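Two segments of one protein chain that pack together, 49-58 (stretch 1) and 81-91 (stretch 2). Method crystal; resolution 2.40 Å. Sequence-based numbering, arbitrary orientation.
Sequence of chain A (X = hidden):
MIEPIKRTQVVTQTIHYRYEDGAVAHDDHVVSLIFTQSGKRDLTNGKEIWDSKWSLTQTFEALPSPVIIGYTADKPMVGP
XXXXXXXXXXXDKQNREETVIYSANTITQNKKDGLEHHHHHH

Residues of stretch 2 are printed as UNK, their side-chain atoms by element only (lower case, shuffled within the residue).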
ATOM      1  N   ILE A  49       3.694  -2.963 -25.718  1.00 19.35           N
ATOM      2  CA  ILE A  49       4.968  -2.331 -25.407  1.00 20.16           C
ATOM      3  C   ILE A  49       4.935  -1.474 -24.152  1.00 18.55           C
ATOM      4  O   ILE A  49       4.178  -0.515 -24.073  1.00 14.65           O
ATOM      5  CB  ILE A  49       5.464  -1.461 -26.586  1.00 20.92           C
ATOM      6  CG1 ILE A  49       5.633  -2.311 -27.842  1.00 24.98           C
ATOM      7  CG2 ILE A  49       6.791  -0.818 -26.229  1.00 25.73           C
ATOM      8  CD1 ILE A  49       4.354  -2.547 -28.620  1.00 26.19           C
ATOM      9  N   TRP A  50       5.738  -1.852 -23.161  1.00 18.70           N
ATOM     10  CA  TRP A  50       5.800  -1.110 -21.904  1.00 21.41           C
ATOM     11  C   TRP A  50       7.200  -0.540 -21.667  1.00 23.08           C
ATOM     12  O   TRP A  50       8.179  -1.218 -21.928  1.00 23.62           O
ATOM     13  CB  TRP A  50       5.433  -2.023 -20.729  1.00 19.19           C
ATOM     14  CG  TRP A  50       4.112  -2.674 -20.835  1.00 17.62           C
ATOM     15  CD1 TRP A  50       3.848  -3.961 -21.243  1.00 19.65           C
ATOM     16  CD2 TRP A  50       2.848  -2.088 -20.511  1.00 15.60           C
ATOM     17  NE1 TRP A  50       2.496  -4.199 -21.183  1.00 15.68           N
ATOM     18  CE2 TRP A  50       1.860  -3.070 -20.737  1.00 17.85           C
ATOM     19  CE3 TRP A  50       2.454  -0.824 -20.052  1.00 15.55           C
ATOM     20  CZ2 TRP A  50       0.499  -2.827 -20.520  1.00 15.74           C
ATOM     21  CZ3 TRP A  50       1.098  -0.582 -19.842  1.00 15.48           C
ATOM     22  CH2 TRP A  50       0.138  -1.583 -20.076  1.00 16.39           C
ATOM     23  N   ASP A  51       7.307   0.695 -21.180  1.00 25.46           N
ATOM     24  CA  ASP A  51       8.633   1.261 -20.914  1.00 25.97           C
ATOM     25  C   ASP A  51       9.269   0.502 -19.746  1.00 26.89           C
ATOM     26  O   ASP A  51       8.850   0.633 -18.592  1.00 25.97           O
ATOM     27  CB  ASP A  51       8.550   2.743 -20.560  1.00 28.23           C
ATOM     28  CG  ASP A  51       9.931   3.395 -20.477  1.00 28.75           C
ATOM     29  OD1 ASP A  51      10.832   2.798 -19.839  1.00 28.94           O
ATOM     30  OD2 ASP A  51      10.108   4.493 -21.047  1.00 30.77           O
ATOM     31  N   SER A  52      10.291  -0.284 -20.065  1.00 27.27           N
ATOM     32  CA  SER A  52      10.995  -1.104 -19.087  1.00 28.38           C
ATOM     33  C   SER A  52      11.567  -0.381 -17.874  1.00 27.86           C
ATOM     34  O   SER A  52      11.749  -0.988 -16.802  1.00 27.98           O
ATOM     35  CB  SER A  52      12.124  -1.856 -19.778  1.00 30.17           C
ATOM     36  OG  SER A  52      12.686  -2.831 -18.912  1.00 34.61           O
ATOM     37  N   LYS A  53      11.842   0.908 -18.034  1.00 27.65           N
ATOM     38  CA  LYS A  53      12.419   1.688 -16.952  1.00 27.57           C
ATOM     39  C   LYS A  53      11.379   2.514 -16.195  1.00 26.62           C
ATOM     40  O   LYS A  53      11.740   3.302 -15.325  1.00 25.57           O
ATOM     41  CB  LYS A  53      13.510   2.612 -17.497  1.00 21.10           C
ATOM     42  CG  LYS A  53      14.671   1.881 -18.154  1.00 22.06           C
ATOM     43  CD  LYS A  53      15.423   1.022 -17.151  1.00 22.32           C
ATOM     44  CE  LYS A  53      16.627   0.350 -17.791  1.00 22.11           C
ATOM     45  NZ  LYS A  53      17.358  -0.516 -16.826  1.00 20.04           N
ATOM     46  N   TRP A  54      10.096   2.335 -16.518  1.00 23.30           N
ATOM     47  CA  TRP A  54       9.029   3.062 -15.831  1.00 21.82           C
ATOM     48  C   TRP A  54       9.083   2.685 -14.364  1.00 17.51           C
ATOM     49  O   TRP A  54       9.324   1.543 -14.010  1.00 15.96           O
ATOM     50  CB  TRP A  54       7.635   2.690 -16.359  1.00 21.03           C
ATOM     51  CG  TRP A  54       6.507   3.408 -15.639  1.00 22.40           C
ATOM     52  CD1 TRP A  54       6.038   4.675 -15.893  1.00 22.95           C
ATOM     53  CD2 TRP A  54       5.706   2.897 -14.560  1.00 20.49           C
ATOM     54  NE1 TRP A  54       4.998   4.977 -15.042  1.00 22.71           N
ATOM     55  CE2 TRP A  54       4.773   3.909 -14.218  1.00 20.93           C
ATOM     56  CE3 TRP A  54       5.682   1.688 -13.852  1.00 19.61           C
ATOM     57  CZ2 TRP A  54       3.826   3.743 -13.200  1.00 18.60           C
ATOM     58  CZ3 TRP A  54       4.737   1.525 -12.840  1.00 17.75           C
ATOM     59  CH2 TRP A  54       3.822   2.554 -12.525  1.00 16.57           C
ATOM     60  N   SER A  55       8.807   3.655 -13.512  1.00 16.65           N
ATOM     61  CA  SER A  55       8.838   3.450 -12.071  1.00 15.62           C
ATOM     62  C   SER A  55       8.059   4.582 -11.398  1.00 14.77           C
ATOM     63  O   SER A  55       8.107   5.717 -11.844  1.00 14.68           O
ATOM     64  CB  SER A  55      10.282   3.440 -11.554  1.00 17.80           C
ATOM     65  OG  SER A  55      10.297   3.009 -10.207  1.00 19.05           O
ATOM     66  N   LEU A  56       7.347   4.262 -10.325  1.00 12.43           N
ATOM     67  CA  LEU A  56       6.546   5.246  -9.629  1.00 11.20           C
ATOM     68  C   LEU A  56       6.516   4.916  -8.151  1.00 11.65           C
ATOM     69  O   LEU A  56       6.323   3.772  -7.732  1.00 13.38           O
ATOM     70  CB  LEU A  56       5.123   5.255 -10.200  1.00 12.49           C
ATOM     71  CG  LEU A  56       4.101   6.248  -9.618  1.00 12.74           C
ATOM     72  CD1 LEU A  56       4.550   7.659  -9.914  1.00 13.49           C
ATOM     73  CD2 LEU A  56       2.682   5.981 -10.248  1.00 10.31           C
ATOM     74  N   THR A  57       6.706   5.955  -7.359  1.00 12.83           N
ATOM     75  CA  THR A  57       6.740   5.824  -5.929  1.00 12.88           C
ATOM     76  C   THR A  57       5.688   6.703  -5.293  1.00 11.42           C
ATOM     77  O   THR A  57       5.445   7.829  -5.743  1.00 10.26           O
ATOM     78  CB  THR A  57       8.139   6.228  -5.378  1.00 12.44           C
ATOM     79  OG1 THR A  57       9.118   5.308  -5.874  1.00 10.52           O
ATOM     80  CG2 THR A  57       8.162   6.161  -3.834  1.00 12.76           C
ATOM     81  N   GLN A  58       5.052   6.184  -4.249  1.00  9.33           N
ATOM     82  CA  GLN A  58       4.032   6.943  -3.524  1.00 12.21           C
ATOM     83  C   GLN A  58       4.237   6.581  -2.046  1.00 14.16           C
ATOM     84  O   GLN A  58       4.876   5.573  -1.713  1.00 13.69           O
ATOM     85  CB  GLN A  58       2.610   6.552  -3.996  1.00 11.43           C
ATOM     86  CG  GLN A  58       2.351   6.827  -5.452  1.00 12.09           C
ATOM     87  CD  GLN A  58       0.899   6.701  -5.864  1.00 15.17           C
ATOM     88  OE1 GLN A  58       0.061   7.550  -5.540  1.00 19.35           O
ATOM     89  NE2 GLN A  58       0.591   5.630  -6.593  1.00 13.10           N
ATOM     90  N   UNK A  81       5.565   5.240   4.812  1.00 19.04           N
ATOM     91  CA  UNK A  81       6.063   4.062   4.112  1.00 19.72           C
ATOM     92  C   UNK A  81       6.020   4.280   2.607  1.00 20.23           C
ATOM     93  O   UNK A  81       4.932   4.390   2.014  1.00 19.54           O
ATOM     94  o   UNK A  81       5.246   0.476   4.406  1.00 24.73           O
ATOM     95  c   UNK A  81       5.213   2.853   4.514  1.00 22.52           C
ATOM     96  c   UNK A  81       5.779   1.533   4.016  1.00 22.26           C
ATOM     97  o   UNK A  81       6.753   1.540   3.235  1.00 25.33           O
ATOM     98  N   UNK A  82       7.197   4.369   1.991  1.00 19.93           N
ATOM     99  CA  UNK A  82       7.275   4.575   0.550  1.00 18.04           C
ATOM    100  C   UNK A  82       7.165   3.260  -0.204  1.00 17.95           C
ATOM    101  O   UNK A  82       7.917   2.294   0.061  1.00 17.71           O
ATOM    102  o   UNK A  82       9.746   8.661  -0.356  1.00 34.19           O
ATOM    103  c   UNK A  82       9.821   7.414  -0.185  1.00 31.19           C
ATOM    104  c   UNK A  82       8.709   6.706   0.563  1.00 26.76           C
ATOM    105  c   UNK A  82       8.584   5.253   0.149  1.00 22.02           C
ATOM    106  o   UNK A  82      10.779   6.717  -0.593  1.00 32.10           O
ATOM    107  N   UNK A  83       6.239   3.236  -1.163  1.00 14.35           N
ATOM    108  CA  UNK A  83       6.006   2.052  -1.978  1.00 12.62           C
ATOM    109  C   UNK A  83       6.306   2.376  -3.430  1.00 12.92           C
ATOM    110  O   UNK A  83       5.857   3.385  -3.942  1.00 10.21           O
ATOM    111  c   UNK A  83       4.261   0.467  -2.852  1.00 15.34           C
ATOM    112  c   UNK A  83       4.290   1.081  -0.471  1.00 13.49           C
ATOM    113  c   UNK A  83       4.542   1.561  -1.859  1.00 12.95           C
ATOM    114  N   UNK A  84       7.090   1.523  -4.072  1.00 13.58           N
ATOM    115  CA  UNK A  84       7.454   1.707  -5.461  1.00 14.85           C
ATOM    116  C   UNK A  84       7.007   0.515  -6.295  1.00 14.96           C
ATOM    117  O   UNK A  84       7.084  -0.644  -5.868  1.00 13.83           O
ATOM    118  o   UNK A  84       9.384   3.121  -5.039  1.00 18.45           O
ATOM    119  c   UNK A  84       8.976   1.886  -5.637  1.00 17.42           C
ATOM    120  c   UNK A  84       9.326   1.958  -7.132  1.00 17.08           C
ATOM    121  N   UNK A  85       6.522   0.827  -7.488  1.00 15.45           N
ATOM    122  CA  UNK A  85       6.065  -0.180  -8.427  1.00 15.39           C
ATOM    123  C   UNK A  85       6.765   0.177  -9.722  1.00 15.16           C
ATOM    124  O   UNK A  85       6.750   1.324 -10.145  1.00 17.65           O
ATOM    125  c   UNK A  85       3.801  -0.496  -7.434  1.00 15.23           C
ATOM    126  c   UNK A  85       4.164  -1.024  -9.865  1.00 15.14           C
ATOM    127  c   UNK A  85       4.548  -0.102  -8.670  1.00 14.92           C
ATOM    128  N   UNK A  86       7.395  -0.802 -10.343  1.00 16.35           N
ATOM    129  CA  UNK A  86       8.101  -0.570 -11.594  1.00 20.70           C
ATOM    130  C   UNK A  86       7.574  -1.536 -12.646  1.00 21.41           C
ATOM    131  O   UNK A  86       6.892  -2.532 -12.349  1.00 21.48           O
ATOM    132  c   UNK A  86       9.932  -1.959 -10.547  1.00 24.86           C
ATOM    133  o   UNK A  86      10.594  -1.792  -9.501  1.00 30.52           O
ATOM    134  o   UNK A  86       9.514  -3.080 -10.912  1.00 26.71           O
ATOM    135  c   UNK A  86       9.609  -0.754 -11.399  1.00 22.99           C
ATOM    136  N   UNK A  87       7.885  -1.231 -13.894  1.00 22.24           N
ATOM    137  CA  UNK A  87       7.422  -2.064 -14.989  1.00 24.13           C
ATOM    138  C   UNK A  87       7.834  -3.543 -14.911  1.00 24.86           C
ATOM    139  O   UNK A  87       7.032  -4.429 -15.201  1.00 21.25           O
ATOM    140  c   UNK A  87       7.907  -1.469 -16.296  1.00 23.07           C
ATOM    141  o   UNK A  87       7.331  -2.135 -17.396  1.00 28.14           O
ATOM    142  N   UNK A  88       9.073  -3.806 -14.502  1.00 25.99           N
ATOM    143  CA  UNK A  88       9.601  -5.173 -14.408  1.00 28.98           C
ATOM    144  C   UNK A  88       9.000  -6.075 -13.349  1.00 30.15           C
ATOM    145  O   UNK A  88       9.127  -7.295 -13.436  1.00 32.90           O
ATOM    146  n   UNK A  88      13.984  -1.935 -15.669  1.00 38.36           N
ATOM    147  c   UNK A  88      11.931  -5.158 -15.508  1.00 33.96           C
ATOM    148  c   UNK A  88      11.122  -5.160 -14.205  1.00 30.55           C
ATOM    149  c   UNK A  88      13.422  -3.167 -15.066  1.00 37.75           C
ATOM    150  c   UNK A  88      12.300  -3.742 -15.940  1.00 36.24           C
ATOM    151  N   UNK A  89       8.362  -5.493 -12.345  1.00 28.49           N
ATOM    152  CA  UNK A  89       7.767  -6.284 -11.275  1.00 28.25           C
ATOM    153  C   UNK A  89       6.381  -5.710 -11.015  1.00 24.57           C
ATOM    154  O   UNK A  89       5.898  -5.692  -9.874  1.00 24.78           O
ATOM    155  n   UNK A  89      10.941  -5.415 -10.123  1.00 36.00           N
ATOM    156  o   UNK A  89      10.514  -7.561 -10.631  1.00 34.71           O
ATOM    157  c   UNK A  89       8.631  -6.185 -10.007  1.00 30.65           C
ATOM    158  c   UNK A  89      10.118  -6.448 -10.280  1.00 34.44           C
ATOM    159  N   UNK A  90       5.730  -5.268 -12.085  1.00 22.15           N
ATOM    160  CA  UNK A  90       4.413  -4.655 -11.949  1.00 20.87           C
ATOM    161  C   UNK A  90       3.358  -5.532 -11.278  1.00 24.04           C
ATOM    162  O   UNK A  90       2.607  -5.070 -10.410  1.00 23.06           O
ATOM    163  c   UNK A  90       0.603  -1.453 -12.920  1.00 14.35           C
ATOM    164  c   UNK A  90       2.735  -3.241 -13.218  1.00 14.96           C
ATOM    165  c   UNK A  90       1.433  -3.711 -13.016  1.00 15.12           C
ATOM    166  c   UNK A  90       1.892  -0.966 -13.125  1.00 13.75           C
ATOM    167  c   UNK A  90       3.886  -4.199 -13.315  1.00 17.88           C
ATOM    168  c   UNK A  90       0.377  -2.834 -12.864  1.00 14.58           C
ATOM    169  c   UNK A  90       2.956  -1.872 -13.279  1.00 11.80           C
ATOM    170  N   UNK A  91       3.323  -6.806 -11.655  1.00 25.00           N
ATOM    171  CA  UNK A  91       2.318  -7.739 -11.133  1.00 30.57           C
ATOM    172  C   UNK A  91       2.599  -8.363  -9.769  1.00 32.54           C
ATOM    173  O   UNK A  91       2.060  -9.429  -9.459  1.00 34.54           O
ATOM    174  c   UNK A  91       0.235  -8.224 -13.669  1.00 34.90           C
ATOM    175  c   UNK A  91       2.111  -9.677 -14.505  1.00 33.65           C
ATOM    176  c   UNK A  91       1.729  -8.528 -13.576  1.00 32.53           C
ATOM    177  c   UNK A  91       2.094  -8.883 -12.135  1.00 30.94           C
TER

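Position 81 has four side-chain atoms: two carbons, the second carrying two oxygens. CB points away from stretch 1, and both oxygens are hydrogen-bonded elsewhere in the structure. This is Asp81.

Position 82 has three carbons in a row, the third carrying two oxygens. That is one carbon longer than Asp81, so it is Glu82. Its CB lies 4.1 Å from Thr57 CG2. Its CA makes a CA-H...O contact of 3.4 Å with Gln58 O.

Position 83 has three carbons, one carrying the other two, and no polar atom. A fork at CB made of carbon alone is valine, Val83. It pairs with Gln58 through two backbone hydrogen bonds: Val83 N to Gln58 O at 2.8 Å and Gln58 N to Val83 O at 2.9 Å. Both side chains lie on the same face of the sheet.

Position 84 also forks at CB, but into one oxygen and one carbon. This is Thr84. Its oxygen OG1 forms a very short hydrogen bond with Thr57 OG1, at 2.4 Å. Either hydroxyl could be the donor. Its methyl CG2 lies 3.4 Å from Ser55 OG.

Position 85 repeats the three-carbon fork of Val83 and is buried. It is Val85. Leu56 N to Val85 O and Val85 N to Leu56 O are hydrogen bonds of 3.0 Å each. Val85 CG1 lies 4.0 Å from Trp54 CZ3, an apolar contact.

Position 86 has two carbons, the second with two oxygens, as in Asp81. It is Asp86. CB lies 4.0 Å from Ser55 OG, while the carboxylate leads away from stretch 1.

Position 87 has one carbon and one oxygen, which is serine, Ser87. Its CB points toward stretch 1 and sits 3.3 Å from Asp51 O. Its N donates to Trp54 O at 3.1 Å, one more backbone hydrogen bond between the stretches.

Position 88 has four carbons in a row ending in nitrogen. This is Lys88. NZ donates to Ser52 O at 2.7 Å. That reach also leaves Lys88 NZ 3.8 Å from Lys53 NZ, a like charge.

Position 89 has two carbons, the second carrying one oxygen and one nitrogen: an amide, Asn89. It does not reach stretch 1. Its ND2 donates to Asp86 OD1 at 2.8 Å.

Position 90 has one carbon and a ring of six carbons, with no hydroxyl. It is Phe90, and it is buried. Trp54 CZ3 approaches the edge of its ring, 3.8 Å from CE2.

Position 91 has four carbons, forked at the second. It is Leu91, out of reach of stretch 1.

The contact is an antiparallel strand pairing with a loop at one end. Ser55 and Thr57 share a face with Thr84 and Asp86; Leu56 and Gln58 share the other with Val83 and Val85. The Trp54 ring, from the loop before strand 55-58, meets Val85 and Phe90, and Lys88 reaches Ser52 O in the Asp51 to Trp54 turn.

Stretch 2, residues 81-91: DEVTVDSKNFL
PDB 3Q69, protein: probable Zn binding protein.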